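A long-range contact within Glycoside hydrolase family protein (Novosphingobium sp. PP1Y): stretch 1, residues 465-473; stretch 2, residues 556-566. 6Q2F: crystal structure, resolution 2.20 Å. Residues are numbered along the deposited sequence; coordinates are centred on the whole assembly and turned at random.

Stretch 1 465-473: DKFDGEAVR
Stretch 2 (556-566) TLADLLASEHY

Residues 556-566 form part of a longer helix, against which a turn, residues 465-468, and the first turn of a second helix, beginning at Gly-469, are packed. The two helix axes approach to 8.3 Å and run in broadly the same direction, crossing at -38°. The register is set by three CA-CA pairs: Gly-469 with Glu-564 (4.1 Å), Phe-467 with Leu-560 (5.0 Å) and Lys-466 with His-565 (5.1 Å). The contact buries 495 Å² in all, and no direct hydrogen bond crosses it.

The turn is a type I beta turn from Asp-465 to Asp-468, with phi/psi of -72/-12° at Lys-466 and -98/1° at Phe-467, closed by Asp-468 N to Asp-465 O at 3.2 Å. Aspartate suits both ends. Asp-465, chi1 t, reaches forward into the turn, its OD1 accepting from Phe-467 N at 2.9 Å; Asp-468, also chi1 t and with phi/psi of -116/102°, is the N-cap, its OD1 accepting from Ala-471 N at 2.9 Å. The short carboxylate thus satisfies an amide that has no helical carbonyl before it.

Phe-467 contributes the largest buried area, 115 Å². Its CB starts sideways, but chi1 of -46° (m) carries the ring closer to the long helix, and chi2 of -62° sets the tilt of its plane. Leu-557, in the common m,t rotamer, lays CD2 over one ring face, 4.0 Å from the Phe-467 centroid and 11° off the normal, a CH-pi contact. Leu-561 N lies at the ring edge, 3.8 Å from Phe-467 CD1, while Phe-467 CE1 comes within 3.4 Å of Leu-557 O. Leu-560, also m,t, points its CB toward the turn, 4.0 Å from Phe-467 CB.

Lys-466 uses its aliphatic chain as a hydrophobic residue would. With chi1 m, chi2 m and chi3 t, its CD passes over the face of the His-565 ring, 3.7 Å from the centroid and 20° off the normal. Its CB meets Leu-561 CD1 at 3.7 Å, Leu-561 being t,p. His-565 has chi1 t and chi2 -116°; Val-472 CG2 lies at the edge of its ring, 4.0 Å from His-565 CD2. Val-472, chi1 t, points toward the long helix, its CB 3.7 Å from Glu-564 O. The long helix widens into a pi-type turn at 561-566, where Tyr-566 N reaches Leu-561 O at 3.1 Å; His-565 has phi/psi of -89/-70°.

Gly-469 and Glu-564 are the closest CA pair of the register, and the absence of a CB at Gly-469 leaves room for the Glu-564 carboxylate: an ideal CB on Gly-469 would stand just 2.6 Å from Glu-564 OE1, a clash. Gly-469 CA also makes a CH...O contact with Glu-564 O at 3.5 Å. Glu-564, m,m with chi3 -80°, points its CB toward the turn, its CG 3.3 Å from Phe-467 O. Its carboxylate is anchored at OE2 by Ser-563 OG (chi1 p) at 2.7 Å. Water 1 bridges the gap, donating to Glu-564 OE1 at 2.6 Å and accepting from Gly-469 N at 3.1 Å.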

# COMPACT_ATOMS: atom_id res chain seq x y z
N ASP A 465 7.07 7.73 19.06
CA ASP A 465 5.65 7.62 19.37
C ASP A 465 4.82 8.34 18.30
O ASP A 465 4.83 9.57 18.22
CB ASP A 465 5.39 8.19 20.78
CG ASP A 465 3.91 8.19 21.16
OD1 ASP A 465 3.06 7.92 20.28
OD2 ASP A 465 3.60 8.48 22.34
N LYS A 466 4.12 7.57 17.46
CA LYS A 466 3.46 8.13 16.29
C LYS A 466 2.24 8.97 16.64
O LYS A 466 1.72 9.67 15.76
CB LYS A 466 3.06 6.99 15.34
CG LYS A 466 4.20 6.00 15.02
CD LYS A 466 5.14 6.56 13.94
CE LYS A 466 6.32 5.60 13.68
NZ LYS A 466 7.61 6.06 14.30
N PHE A 467 1.76 8.90 17.88
CA PHE A 467 0.59 9.66 18.32
C PHE A 467 0.95 10.95 19.04
O PHE A 467 0.04 11.67 19.47
CB PHE A 467 -0.29 8.78 19.21
CG PHE A 467 -0.51 7.39 18.67
CD1 PHE A 467 -1.15 7.21 17.45
CD2 PHE A 467 -0.10 6.27 19.39
CE1 PHE A 467 -1.37 5.94 16.94
CE2 PHE A 467 -0.30 4.99 18.87
CZ PHE A 467 -0.93 4.83 17.64
N ASP A 468 2.24 11.26 19.19
CA ASP A 468 2.73 12.40 19.96
C ASP A 468 3.42 13.38 19.03
O ASP A 468 4.58 13.17 18.66
CB ASP A 468 3.67 11.93 21.08
CG ASP A 468 4.08 13.06 22.01
OD1 ASP A 468 4.56 14.11 21.54
OD2 ASP A 468 3.91 12.90 23.24
N GLY A 469 2.72 14.46 18.69
CA GLY A 469 3.23 15.38 17.68
C GLY A 469 4.57 16.01 18.06
O GLY A 469 5.45 16.20 17.22
N GLU A 470 4.72 16.38 19.34
CA GLU A 470 5.99 16.96 19.77
C GLU A 470 7.14 15.96 19.61
O GLU A 470 8.24 16.34 19.21
CB GLU A 470 5.88 17.43 21.22
CG GLU A 470 7.21 17.85 21.82
CD GLU A 470 7.83 19.05 21.11
OE1 GLU A 470 7.08 19.82 20.44
OE2 GLU A 470 9.05 19.22 21.21
N ALA A 471 6.91 14.70 19.97
CA ALA A 471 7.98 13.71 19.88
C ALA A 471 8.36 13.48 18.42
O ALA A 471 9.55 13.41 18.07
CB ALA A 471 7.54 12.40 20.53
N VAL A 472 7.35 13.40 17.54
CA VAL A 472 7.58 13.26 16.11
C VAL A 472 8.40 14.43 15.59
O VAL A 472 9.37 14.24 14.85
CB VAL A 472 6.24 13.12 15.37
CG1 VAL A 472 6.48 13.20 13.87
CG2 VAL A 472 5.59 11.79 15.73
N ARG A 473 8.05 15.65 16.00
CA ARG A 473 8.76 16.83 15.53
C ARG A 473 10.21 16.83 15.98
O ARG A 473 11.11 17.18 15.20
CB ARG A 473 8.07 18.10 16.04
CG ARG A 473 8.83 19.39 15.73
CD ARG A 473 7.99 20.61 16.17
NE ARG A 473 6.88 20.87 15.26
CZ ARG A 473 7.00 21.57 14.14
NH1 ARG A 473 8.18 22.08 13.80
NH2 ARG A 473 5.95 21.78 13.37
N THR A 556 -9.52 7.38 17.96
CA THR A 556 -8.64 8.45 18.40
C THR A 556 -7.19 8.17 18.02
O THR A 556 -6.46 9.07 17.61
CB THR A 556 -8.80 8.65 19.90
OG1 THR A 556 -10.17 8.99 20.19
CG2 THR A 556 -7.89 9.76 20.40
N LEU A 557 -6.77 6.91 18.16
CA LEU A 557 -5.41 6.56 17.76
C LEU A 557 -5.22 6.80 16.27
O LEU A 557 -4.22 7.38 15.84
CB LEU A 557 -5.12 5.10 18.12
CG LEU A 557 -5.17 4.68 19.59
CD1 LEU A 557 -5.12 3.17 19.74
CD2 LEU A 557 -3.99 5.31 20.34
N ALA A 558 -6.21 6.39 15.46
CA ALA A 558 -6.13 6.62 14.02
C ALA A 558 -6.08 8.11 13.71
O ALA A 558 -5.30 8.54 12.86
CB ALA A 558 -7.31 5.96 13.31
N ASP A 559 -6.89 8.91 14.42
CA ASP A 559 -6.86 10.36 14.21
C ASP A 559 -5.49 10.93 14.52
O ASP A 559 -4.98 11.81 13.81
CB ASP A 559 -7.92 11.05 15.10
CG ASP A 559 -9.36 10.82 14.62
OD1 ASP A 559 -9.57 10.52 13.42
OD2 ASP A 559 -10.27 10.97 15.46
N LEU A 560 -4.88 10.47 15.62
CA LEU A 560 -3.60 11.05 16.03
C LEU A 560 -2.47 10.61 15.10
O LEU A 560 -1.56 11.40 14.81
CB LEU A 560 -3.31 10.70 17.49
CG LEU A 560 -4.31 11.24 18.54
CD1 LEU A 560 -4.00 10.71 19.93
CD2 LEU A 560 -4.33 12.76 18.57
N LEU A 561 -2.52 9.37 14.60
CA LEU A 561 -1.54 8.94 13.60
C LEU A 561 -1.50 9.93 12.44
O LEU A 561 -0.44 10.44 12.07
CB LEU A 561 -1.89 7.54 13.10
CG LEU A 561 -0.91 7.01 12.07
CD1 LEU A 561 0.48 6.81 12.69
CD2 LEU A 561 -1.41 5.67 11.48
N ALA A 562 -2.68 10.26 11.90
CA ALA A 562 -2.76 11.15 10.74
C ALA A 562 -2.31 12.56 11.09
O ALA A 562 -1.57 13.19 10.32
CB ALA A 562 -4.18 11.16 10.18
N SER A 563 -2.76 13.09 12.22
CA SER A 563 -2.40 14.47 12.53
C SER A 563 -1.04 14.59 13.21
O SER A 563 -0.23 15.44 12.82
CB SER A 563 -3.47 15.12 13.40
OG SER A 563 -3.48 14.56 14.70
N GLU A 564 -0.78 13.74 14.20
CA GLU A 564 0.42 13.93 15.02
C GLU A 564 1.67 13.35 14.35
O GLU A 564 2.76 13.90 14.49
CB GLU A 564 0.23 13.32 16.41
CG GLU A 564 -0.97 13.90 17.19
CD GLU A 564 -1.06 15.42 17.11
OE1 GLU A 564 -0.32 16.09 17.87
OE2 GLU A 564 -1.85 15.95 16.28
N HIS A 565 1.53 12.28 13.59
CA HIS A 565 2.67 11.78 12.80
C HIS A 565 2.71 12.44 11.42
O HIS A 565 3.59 13.26 11.14
CB HIS A 565 2.64 10.25 12.71
CG HIS A 565 3.84 9.67 12.01
ND1 HIS A 565 3.74 8.98 10.82
CD2 HIS A 565 5.16 9.66 12.35
CE1 HIS A 565 4.94 8.55 10.46
NE2 HIS A 565 5.82 8.96 11.37
N TYR A 566 1.76 12.10 10.56
CA TYR A 566 1.87 12.51 9.16
C TYR A 566 1.65 14.02 8.97
O TYR A 566 2.35 14.64 8.16
CB TYR A 566 0.93 11.67 8.30
CG TYR A 566 1.37 10.22 8.23
CD1 TYR A 566 2.42 9.83 7.40
CD2 TYR A 566 0.76 9.25 9.01
CE1 TYR A 566 2.84 8.50 7.34
CE2 TYR A 566 1.17 7.94 8.94
CZ TYR A 566 2.21 7.56 8.11
OH TYR A 566 2.61 6.26 8.06
O HOH W 1 0.33 15.53 20.36